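Local coordinates for ABC transporter, periplasmic substrate-binding protein (Vibrio cholerae O1 biovar eltor, PDB 1TWY) that probably binds phosphate in the periplasm and delivers it to an ABC transporter for uptake into the cell, at residues I144-R156 with A181-L193. Residues are numbered along the deposited sequence; the frame is centred on the assembly and turned at random. Where two conformers were deposited one is given.
Sequences IAVVTREASSGTR and ALVVNSNSMMKTL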
loop_
_atom_site.group_PDB
_atom_site.type_symbol
_atom_site.label_atom_id
_atom_site.label_comp_id
_atom_site.label_asym_id
_atom_site.label_seq_id
_atom_site.Cartn_x
_atom_site.Cartn_y
_atom_site.Cartn_z
ATOM N N ILE A 144 -3.279 21.366 14.419
ATOM C CA ILE A 144 -2.795 20.316 13.466
ATOM C C ILE A 144 -3.014 20.681 11.997
ATOM O O ILE A 144 -4.105 21.108 11.582
ATOM C CB ILE A 144 -3.408 18.940 13.826
ATOM C CG1 ILE A 144 -3.054 18.531 15.239
ATOM C CG2 ILE A 144 -2.840 17.941 12.764
ATOM C CD1 ILE A 144 -3.756 17.342 15.647
ATOM N N ALA A 145 -1.974 20.541 11.161
ATOM C CA ALA A 145 -2.214 20.606 9.670
ATOM C C ALA A 145 -2.173 19.125 9.192
ATOM O O ALA A 145 -1.141 18.442 9.383
ATOM C CB ALA A 145 -1.165 21.416 8.920
ATOM N N VAL A 146 -3.286 18.631 8.756
ATOM C CA VAL A 146 -3.412 17.234 8.286
ATOM C C VAL A 146 -3.048 17.264 6.853
ATOM O O VAL A 146 -3.612 17.941 6.098
ATOM C CB VAL A 146 -4.877 16.822 8.373
ATOM C CG1 VAL A 146 -5.100 15.376 7.928
ATOM C CG2 VAL A 146 -5.332 16.926 9.827
ATOM N N VAL A 147 -2.140 16.389 6.430
ATOM C CA VAL A 147 -1.665 16.257 5.052
ATOM C C VAL A 147 -1.984 14.851 4.530
ATOM O O VAL A 147 -1.815 13.847 5.203
ATOM C CB VAL A 147 -0.231 16.532 4.950
ATOM C CG1 VAL A 147 0.100 16.722 3.403
ATOM C CG2 VAL A 147 0.203 17.696 5.758
ATOM N N THR A 148 -2.478 14.809 3.274
ATOM C CA THR A 148 -2.868 13.665 2.605
ATOM C C THR A 148 -2.299 13.640 1.167
ATOM O O THR A 148 -1.602 14.605 0.791
ATOM C CB THR A 148 -4.359 13.408 2.736
ATOM O OG1 THR A 148 -4.618 12.081 2.221
ATOM C CG2 THR A 148 -5.201 14.398 1.906
ATOM N N ARG A 149 -2.620 12.690 0.374
ATOM C CA ARG A 149 -2.189 12.576 -1.006
ATOM C C ARG A 149 -3.405 12.848 -1.927
ATOM O O ARG A 149 -4.557 13.015 -1.471
ATOM C CB ARG A 149 -1.572 11.187 -1.190
ATOM C CG ARG A 149 -0.211 10.998 -0.611
ATOM C CD ARG A 149 0.901 11.806 -1.349
ATOM N NE ARG A 149 0.970 11.371 -2.692
ATOM C CZ ARG A 149 1.508 10.239 -3.091
ATOM N NH1 ARG A 149 2.238 9.503 -2.233
ATOM N NH2 ARG A 149 1.445 9.887 -4.365
ATOM N N GLU A 150 -3.098 12.904 -3.216
ATOM C CA GLU A 150 -4.090 13.105 -4.217
ATOM C C GLU A 150 -5.131 11.972 -4.219
ATOM O O GLU A 150 -4.843 10.829 -3.855
ATOM C CB GLU A 150 -3.400 13.284 -5.557
ATOM C CG GLU A 150 -2.682 12.129 -6.214
ATOM C CD GLU A 150 -1.320 11.768 -5.720
ATOM O OE1 GLU A 150 -0.809 12.252 -4.663
ATOM O OE2 GLU A 150 -0.747 10.709 -6.235
ATOM N N ALA A 151 -6.269 12.272 -4.859
ATOM C CA ALA A 151 -7.409 11.431 -4.873
ATOM C C ALA A 151 -7.171 10.104 -5.507
ATOM O O ALA A 151 -7.671 9.082 -5.021
ATOM C CB ALA A 151 -8.606 12.111 -5.372
ATOM N N SER A 152 -6.320 10.107 -6.526
ATOM C CA SER A 152 -5.975 8.900 -7.309
ATOM C C SER A 152 -4.857 8.079 -6.664
ATOM O O SER A 152 -4.491 7.014 -7.130
ATOM C CB SER A 152 -5.520 9.249 -8.703
ATOM O OG SER A 152 -4.322 9.983 -8.735
ATOM N N SER A 153 -4.292 8.537 -5.576
ATOM C CA SER A 153 -3.171 7.800 -4.930
ATOM C C SER A 153 -3.508 6.517 -4.292
ATOM O O SER A 153 -4.390 6.439 -3.426
ATOM C CB SER A 153 -2.491 8.667 -3.868
ATOM O OG SER A 153 -1.718 7.939 -2.967
ATOM N N GLY A 154 -2.782 5.464 -4.725
ATOM C CA GLY A 154 -2.856 4.184 -4.054
ATOM C C GLY A 154 -2.508 4.174 -2.591
ATOM O O GLY A 154 -3.089 3.394 -1.776
ATOM N N THR A 155 -1.501 4.976 -2.229
ATOM C CA THR A 155 -1.065 5.058 -0.883
ATOM C C THR A 155 -2.185 5.651 -0.008
ATOM O O THR A 155 -2.467 5.138 1.069
ATOM C CB THR A 155 0.146 5.956 -0.881
ATOM O OG1 THR A 155 1.190 5.244 -1.580
ATOM C CG2 THR A 155 0.653 6.143 0.482
ATOM N N ARG A 156 -2.797 6.653 -0.562
ATOM C CA ARG A 156 -3.991 7.300 0.144
ATOM C C ARG A 156 -5.107 6.287 0.330
ATOM O O ARG A 156 -5.707 6.222 1.444
ATOM C CB ARG A 156 -4.489 8.480 -0.548
ATOM C CG ARG A 156 -5.601 9.152 0.220
ATOM C CD ARG A 156 -6.098 10.319 -0.537
ATOM N NE ARG A 156 -7.284 10.875 0.020
ATOM C CZ ARG A 156 -7.823 12.068 -0.305
ATOM N NH1 ARG A 156 -7.263 12.994 -1.130
ATOM N NH2 ARG A 156 -8.967 12.370 0.311
ATOM N N ALA A 181 -8.023 18.842 5.026
ATOM C CA ALA A 181 -6.688 18.241 4.812
ATOM C C ALA A 181 -6.014 18.846 3.586
ATOM O O ALA A 181 -6.652 19.193 2.606
ATOM C CB ALA A 181 -6.892 16.839 4.574
ATOM N N LEU A 182 -4.690 18.947 3.628
ATOM C CA LEU A 182 -3.933 19.499 2.487
ATOM C C LEU A 182 -3.430 18.345 1.667
ATOM O O LEU A 182 -3.026 17.312 2.158
ATOM C CB LEU A 182 -2.735 20.179 3.046
ATOM C CG LEU A 182 -3.076 21.511 3.702
ATOM C CD1 LEU A 182 -1.960 21.722 4.601
ATOM C CD2 LEU A 182 -3.180 22.532 2.526
ATOM N N VAL A 183 -3.487 18.522 0.381
ATOM C CA VAL A 183 -3.057 17.469 -0.537
ATOM C C VAL A 183 -1.691 17.813 -1.107
ATOM O O VAL A 183 -1.446 18.918 -1.595
ATOM C CB VAL A 183 -4.037 17.388 -1.751
ATOM C CG1 VAL A 183 -3.523 16.479 -2.830
ATOM C CG2 VAL A 183 -5.412 16.795 -1.292
ATOM N N VAL A 184 -0.853 16.797 -1.098
ATOM C CA VAL A 184 0.432 16.773 -1.828
ATOM C C VAL A 184 0.460 15.569 -2.757
ATOM O O VAL A 184 -0.348 14.663 -2.650
ATOM C CB VAL A 184 1.619 16.749 -0.880
ATOM C CG1 VAL A 184 1.618 17.946 0.064
ATOM C CG2 VAL A 184 1.710 15.485 -0.043
ATOM N N ASN A 185 1.407 15.576 -3.709
ATOM C CA ASN A 185 1.349 14.663 -4.839
ATOM C C ASN A 185 2.531 13.674 -4.970
ATOM O O ASN A 185 2.620 12.997 -6.016
ATOM C CB ASN A 185 1.123 15.415 -6.132
ATOM C CG ASN A 185 2.299 16.098 -6.611
ATOM O OD1 ASN A 185 3.245 16.313 -5.861
ATOM N ND2 ASN A 185 2.296 16.465 -7.977
ATOM N N SER A 186 3.290 13.503 -3.901
ATOM C CA SER A 186 4.341 12.487 -3.836
ATOM C C SER A 186 4.834 12.323 -2.449
ATOM O O SER A 186 4.704 13.227 -1.567
ATOM C CB SER A 186 5.460 12.993 -4.776
ATOM O OG SER A 186 6.196 14.110 -4.240
ATOM N N ASN A 187 5.564 11.217 -2.177
ATOM C CA ASN A 187 6.282 11.048 -0.952
ATOM C C ASN A 187 7.263 12.141 -0.718
ATOM O O ASN A 187 7.467 12.612 0.396
ATOM C CB ASN A 187 7.004 9.696 -0.913
ATOM C CG ASN A 187 6.070 8.527 -0.784
ATOM O OD1 ASN A 187 5.143 8.516 0.079
ATOM N ND2 ASN A 187 6.417 7.440 -1.545
ATOM N N SER A 188 7.965 12.571 -1.812
ATOM C CA SER A 188 8.961 13.564 -1.666
ATOM C C SER A 188 8.404 14.909 -1.142
ATOM O O SER A 188 8.971 15.546 -0.278
ATOM C CB SER A 188 9.602 13.739 -3.041
ATOM O OG SER A 188 10.606 12.786 -3.203
HETATM N N MSE A 189 7.269 15.225 -1.720
HETATM C CA MSE A 189 6.640 16.546 -1.456
HETATM C C MSE A 189 6.030 16.419 -0.037
HETATM O O MSE A 189 6.040 17.358 0.714
HETATM C CB MSE A 189 5.587 16.937 -2.480
HETATM C CG MSE A 189 4.987 18.284 -2.207
HETATM SE SE MSE A 189 3.714 18.736 -3.584
HETATM C CE MSE A 189 3.093 20.275 -2.814
HETATM N N MSE A 190 5.528 15.264 0.346
HETATM C CA MSE A 190 5.043 15.060 1.694
HETATM C C MSE A 190 6.129 15.300 2.722
HETATM O O MSE A 190 5.902 15.939 3.735
HETATM C CB MSE A 190 4.480 13.658 1.846
HETATM C CG MSE A 190 4.050 13.273 3.202
HETATM SE SE MSE A 190 2.366 14.162 3.687
HETATM C CE MSE A 190 1.218 13.278 2.890
ATOM N N LYS A 191 7.300 14.656 2.548
ATOM C CA LYS A 191 8.376 14.889 3.442
ATOM C C LYS A 191 8.829 16.352 3.489
ATOM O O LYS A 191 9.019 16.795 4.574
ATOM C CB LYS A 191 9.545 14.015 3.115
ATOM C CG LYS A 191 9.263 12.525 3.305
ATOM C CD LYS A 191 10.543 11.578 2.998
ATOM C CE LYS A 191 10.789 11.475 1.525
ATOM N NZ LYS A 191 12.122 10.672 1.308
ATOM N N THR A 192 8.949 17.014 2.351
ATOM C CA THR A 192 9.333 18.422 2.349
ATOM C C THR A 192 8.308 19.243 3.117
ATOM O O THR A 192 8.712 20.129 3.904
ATOM C CB THR A 192 9.506 18.890 0.909
ATOM O OG1 THR A 192 10.543 18.056 0.337
ATOM C CG2 THR A 192 9.979 20.292 0.884
ATOM N N LEU A 193 7.034 18.987 2.904
ATOM C CA LEU A 193 6.002 19.720 3.656
ATOM C C LEU A 193 6.085 19.521 5.107
ATOM O O LEU A 193 6.103 20.486 5.927
ATOM C CB LEU A 193 4.604 19.446 3.080
ATOM C CG LEU A 193 3.520 20.413 3.474
ATOM C CD1 LEU A 193 3.703 21.813 2.881
ATOM C CD2 LEU A 193 2.194 19.870 3.101
HETATM O O HOH W 1 2.927 9.990 0.661
#
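Val147 and Met190, a selenomethionine, meet at the tight end of this contact, where the helix starting at Asn187 lies over the parallel strand pair 145-149 and 182-184. Val147 CG1, swung anti to its own nitrogen (chi1 -166°), comes within 3.4 Å of Met190 SE; the Met190 side chain, bent at chi2 and chi3, slides past the valine in the opposite direction. Leu193 CD2, 3.8 Å from Val147 CG1, and Val184 CG1 join this apolar cluster. Beneath it the strands are laced by three nearly straight backbone hydrogen bonds: Leu182 N to Val146 O, Thr148 N to Leu182 O (2.8 Å) and Val184 N to Thr148 O.

Beyond Thr148 the contact turns polar. Arg149 grips Glu150 side-on, NE on OE1 at 2.8 Å and NH2 on OE2 at 3.0 Å, both through syn lone pairs of the carboxylate, which should fix the rotation of the guanidinium. Ser186 CA lies 3.6 Å above the plane of the Arg149 guanidinium, with Ser153 OG over the opposite face, and a water in that plane links Arg149 NH1 to Asn187 OD1; Asn187 ND2 hydrogen-bonds to Ser205 OG. On the looser, exposed border, Leu182 lies on the Val147 face and Val183 on the opposite face, its CG2 4.0 Å from Thr148 CG2.

In this lobe of the periplasmic-binding-protein fold, strand 145-149 runs between parallel strands 182-184 and 200-205, with helix 187-196 packed on the Val147 side and Val146 reaching helix 120-128.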